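Local structure of type II restriction enzyme NlaIV (Neisseria lactamica, 6QM2) at residues M109-I114 / P206-N211. The protein recognises the double-stranded DNA sequence 5'-GGNNCC-3' and cuts it in the middle of the site, leaving blunt ends with 5'-phosphates. Numbering follows the deposited sequence.
Sequences MYSDEI and PATRHN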
ATOM      1  N   MET A 109      -4.350 -24.214  -6.984  1.00 98.42           N
ATOM      2  CA  MET A 109      -3.005 -24.540  -6.513  1.00100.54           C
ATOM      3  C   MET A 109      -3.025 -25.454  -5.290  1.00 94.91           C
ATOM      4  O   MET A 109      -2.239 -26.398  -5.212  1.00 97.64           O
ATOM      5  CB  MET A 109      -2.215 -23.269  -6.188  1.00107.68           C
ATOM      6  CG  MET A 109      -1.735 -22.502  -7.409  1.00112.91           C
ATOM      7  SD  MET A 109      -0.867 -20.998  -6.924  1.00125.72           S
ATOM      8  CE  MET A 109       0.728 -21.655  -6.422  1.00127.20           C
ATOM      9  N   TYR A 110      -3.929 -25.169  -4.355  1.00 90.04           N
ATOM     10  CA  TYR A 110      -4.008 -25.885  -3.073  1.00 87.61           C
ATOM     11  C   TYR A 110      -4.557 -27.295  -3.203  1.00 86.09           C
ATOM     12  O   TYR A 110      -4.084 -28.189  -2.516  1.00 84.49           O
ATOM     13  CB  TYR A 110      -4.834 -25.075  -2.070  1.00 87.24           C
ATOM     14  CG  TYR A 110      -4.738 -25.526  -0.629  1.00 84.37           C
ATOM     15  CD1 TYR A 110      -3.750 -25.023   0.213  1.00 84.67           C
ATOM     16  CD2 TYR A 110      -5.659 -26.426  -0.095  1.00 84.44           C
ATOM     17  CE1 TYR A 110      -3.665 -25.418   1.541  1.00 85.11           C
ATOM     18  CE2 TYR A 110      -5.588 -26.824   1.233  1.00 84.80           C
ATOM     19  CZ  TYR A 110      -4.589 -26.317   2.047  1.00 84.11           C
ATOM     20  OH  TYR A 110      -4.511 -26.710   3.359  1.00 84.14           O
ATOM     21  N   SER A 111      -5.543 -27.492  -4.077  1.00 88.42           N
ATOM     22  CA  SER A 111      -6.060 -28.834  -4.352  1.00 94.22           C
ATOM     23  C   SER A 111      -4.983 -29.756  -4.951  1.00 97.55           C
ATOM     24  O   SER A 111      -4.946 -30.942  -4.623  1.00100.25           O
ATOM     25  CB  SER A 111      -7.312 -28.782  -5.245  1.00 93.51           C
ATOM     26  OG  SER A 111      -7.093 -28.030  -6.423  1.00 93.90           O
ATOM     27  N   ASP A 112      -4.114 -29.209  -5.808  1.00100.72           N
ATOM     28  CA  ASP A 112      -2.977 -29.961  -6.369  1.00106.71           C
ATOM     29  C   ASP A 112      -1.868 -30.161  -5.347  1.00103.80           C
ATOM     30  O   ASP A 112      -1.286 -31.239  -5.268  1.00104.94           O
ATOM     31  CB  ASP A 112      -2.386 -29.258  -7.603  1.00112.33           C
ATOM     32  CG  ASP A 112      -3.318 -29.284  -8.807  1.00123.57           C
ATOM     33  OD1 ASP A 112      -4.298 -30.062  -8.817  1.00133.11           O
ATOM     34  OD2 ASP A 112      -3.063 -28.517  -9.760  1.00132.57           O
ATOM     35  N   GLU A 113      -1.574 -29.109  -4.588  1.00103.63           N
ATOM     36  CA  GLU A 113      -0.507 -29.118  -3.584  1.00104.00           C
ATOM     37  C   GLU A 113      -0.692 -30.229  -2.553  1.00101.96           C
ATOM     38  O   GLU A 113       0.258 -30.948  -2.259  1.00106.54           O
ATOM     39  CB  GLU A 113      -0.443 -27.752  -2.879  1.00110.39           C
ATOM     40  CG  GLU A 113       0.593 -27.596  -1.761  1.00114.32           C
ATOM     41  CD  GLU A 113       1.969 -27.184  -2.248  1.00116.57           C
ATOM     42  OE1 GLU A 113       2.324 -27.490  -3.411  1.00113.39           O
ATOM     43  OE2 GLU A 113       2.697 -26.554  -1.448  1.00117.66           O
ATOM     44  N   ILE A 114      -1.901 -30.367  -2.007  1.00 99.37           N
ATOM     45  CA  ILE A 114      -2.143 -31.335  -0.922  1.00 97.37           C
ATOM     46  C   ILE A 114      -2.147 -32.814  -1.354  1.00 98.72           C
ATOM     47  O   ILE A 114      -2.102 -33.696  -0.500  1.00100.24           O
ATOM     48  CB  ILE A 114      -3.408 -31.007  -0.081  1.00 94.13           C
ATOM     49  CG1 ILE A 114      -4.702 -31.124  -0.903  1.00 93.45           C
ATOM     50  CG2 ILE A 114      -3.270 -29.631   0.555  1.00 91.97           C
ATOM     51  CD1 ILE A 114      -5.952 -31.134  -0.050  1.00 93.68           C
ATOM     52  N   PRO A 206     -15.585 -26.016 -12.304  1.00 92.29           N
ATOM     53  CA  PRO A 206     -15.289 -26.440 -13.685  1.00 94.74           C
ATOM     54  C   PRO A 206     -13.802 -26.420 -14.058  1.00 95.78           C
ATOM     55  O   PRO A 206     -13.371 -27.235 -14.870  1.00 95.97           O
ATOM     56  CB  PRO A 206     -16.061 -25.428 -14.547  1.00 94.95           C
ATOM     57  CG  PRO A 206     -17.147 -24.924 -13.665  1.00 97.24           C
ATOM     58  CD  PRO A 206     -16.559 -24.906 -12.282  1.00 96.54           C
ATOM     59  N   ALA A 207     -13.039 -25.500 -13.468  1.00 97.23           N
ATOM     60  CA  ALA A 207     -11.603 -25.381 -13.728  1.00 97.01           C
ATOM     61  C   ALA A 207     -10.799 -26.602 -13.268  1.00 97.15           C
ATOM     62  O   ALA A 207      -9.871 -27.022 -13.958  1.00105.32           O
ATOM     63  CB  ALA A 207     -11.056 -24.117 -13.077  1.00 95.79           C
ATOM     64  N   THR A 208     -11.156 -27.165 -12.116  1.00 92.67           N
ATOM     65  CA  THR A 208     -10.436 -28.309 -11.553  1.00 92.41           C
ATOM     66  C   THR A 208     -11.158 -29.660 -11.745  1.00 93.19           C
ATOM     67  O   THR A 208     -10.726 -30.674 -11.202  1.00 92.39           O
ATOM     68  CB  THR A 208     -10.158 -28.076 -10.055  1.00 92.87           C
ATOM     69  OG1 THR A 208     -11.394 -27.922  -9.357  1.00 93.73           O
ATOM     70  CG2 THR A 208      -9.325 -26.820  -9.853  1.00 93.67           C
ATOM     71  N   ARG A 209     -12.228 -29.685 -12.537  1.00 93.51           N
ATOM     72  CA  ARG A 209     -13.032 -30.902 -12.716  1.00 94.86           C
ATOM     73  C   ARG A 209     -12.285 -32.034 -13.433  1.00 97.60           C
ATOM     74  O   ARG A 209     -12.572 -33.203 -13.189  1.00 96.61           O
ATOM     75  CB  ARG A 209     -14.319 -30.573 -13.476  1.00 96.10           C
ATOM     76  CG  ARG A 209     -15.343 -31.701 -13.521  1.00 97.54           C
ATOM     77  CD  ARG A 209     -16.668 -31.202 -14.068  1.00 95.81           C
ATOM     78  NE  ARG A 209     -17.292 -30.243 -13.153  1.00 97.68           N
ATOM     79  CZ  ARG A 209     -18.150 -29.279 -13.499  1.00 95.84           C
ATOM     80  NH1 ARG A 209     -18.531 -29.102 -14.766  1.00 97.43           N
ATOM     81  NH2 ARG A 209     -18.633 -28.470 -12.558  1.00 91.15           N
ATOM     82  N   HIS A 210     -11.344 -31.681 -14.312  1.00105.18           N
ATOM     83  CA  HIS A 210     -10.573 -32.666 -15.091  1.00108.73           C
ATOM     84  C   HIS A 210      -9.813 -33.693 -14.239  1.00106.90           C
ATOM     85  O   HIS A 210      -9.622 -34.825 -14.685  1.00111.34           O
ATOM     86  CB  HIS A 210      -9.608 -31.977 -16.083  1.00113.45           C
ATOM     87  CG  HIS A 210      -8.536 -31.151 -15.430  1.00122.18           C
ATOM     88  ND1 HIS A 210      -8.620 -29.779 -15.314  1.00126.25           N
ATOM     89  CD2 HIS A 210      -7.354 -31.502 -14.866  1.00125.53           C
ATOM     90  CE1 HIS A 210      -7.542 -29.322 -14.701  1.00126.12           C
ATOM     91  NE2 HIS A 210      -6.759 -30.347 -14.415  1.00126.50           N
ATOM     92  N   ASN A 211      -9.387 -33.308 -13.033  1.00105.23           N
ATOM     93  CA  ASN A 211      -8.695 -34.238 -12.116  1.00114.66           C
ATOM     94  C   ASN A 211      -9.492 -34.513 -10.828  1.00111.49           C
ATOM     95  O   ASN A 211      -8.921 -34.718  -9.750  1.00114.78           O
ATOM     96  CB  ASN A 211      -7.229 -33.795 -11.846  1.00121.40           C
ATOM     97  CG  ASN A 211      -7.103 -32.387 -11.277  1.00119.57           C
ATOM     98  OD1 ASN A 211      -8.087 -31.692 -11.045  1.00122.51           O
ATOM     99  ND2 ASN A 211      -5.868 -31.963 -11.058  1.00123.22           N
TER
HETATM  100  O   HOH W   1      -7.286 -29.688  -8.493  1.00 87.35           O
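Asp-112 and Asn-211 meet in a small, largely polar contact, at the edge where helix 107-116 of this PD-(D/E)XK-superfamily nuclease meets the loop joining helices 191-204 and 215-227. The two side chains cross at about a right angle, and the carboxylate and amide planes are turned 81° apart. Their direct link is weak: Asn-211 ND2 donates a hydrogen bond to Asp-112 OD1 over 3.3 Å, and the N-H points well off the line to the oxygen, with an angle of 135°. With CG anti to its own carbonyl carbon (chi1 -69°), the side chain of Asp-112 brings OD1 nearer the loop than its first bond would suggest.

Deeper in, the contact turns apolar on the loop side. Thr-208 presents its methyl CG2 to the hydroxyl of Ser-111, with CG2 and OG 4.3 Å apart, a loose touch between buried residues. Thr-208 OG1 turns away to bond to Val-202 O in the last turn of helix 191-204, while Ser-111 OG bonds back to Phe-107 O, one helical turn earlier, and still accepts from a water. Val-202 also touches the side chains of Ser-111 and Asn-211, so helix 191-204 packs against both segments.

That water bridges helix and loop. Its oxygen lies 2.7 Å from Ser-111 OG, to which it donates. The same water oxygen is 3.0 Å from Asp-112 OD1. Its third neighbour is the amide oxygen of Asn-211, where any hydrogen bond is weak, the water oxygen and OD1 being 3.3 Å apart.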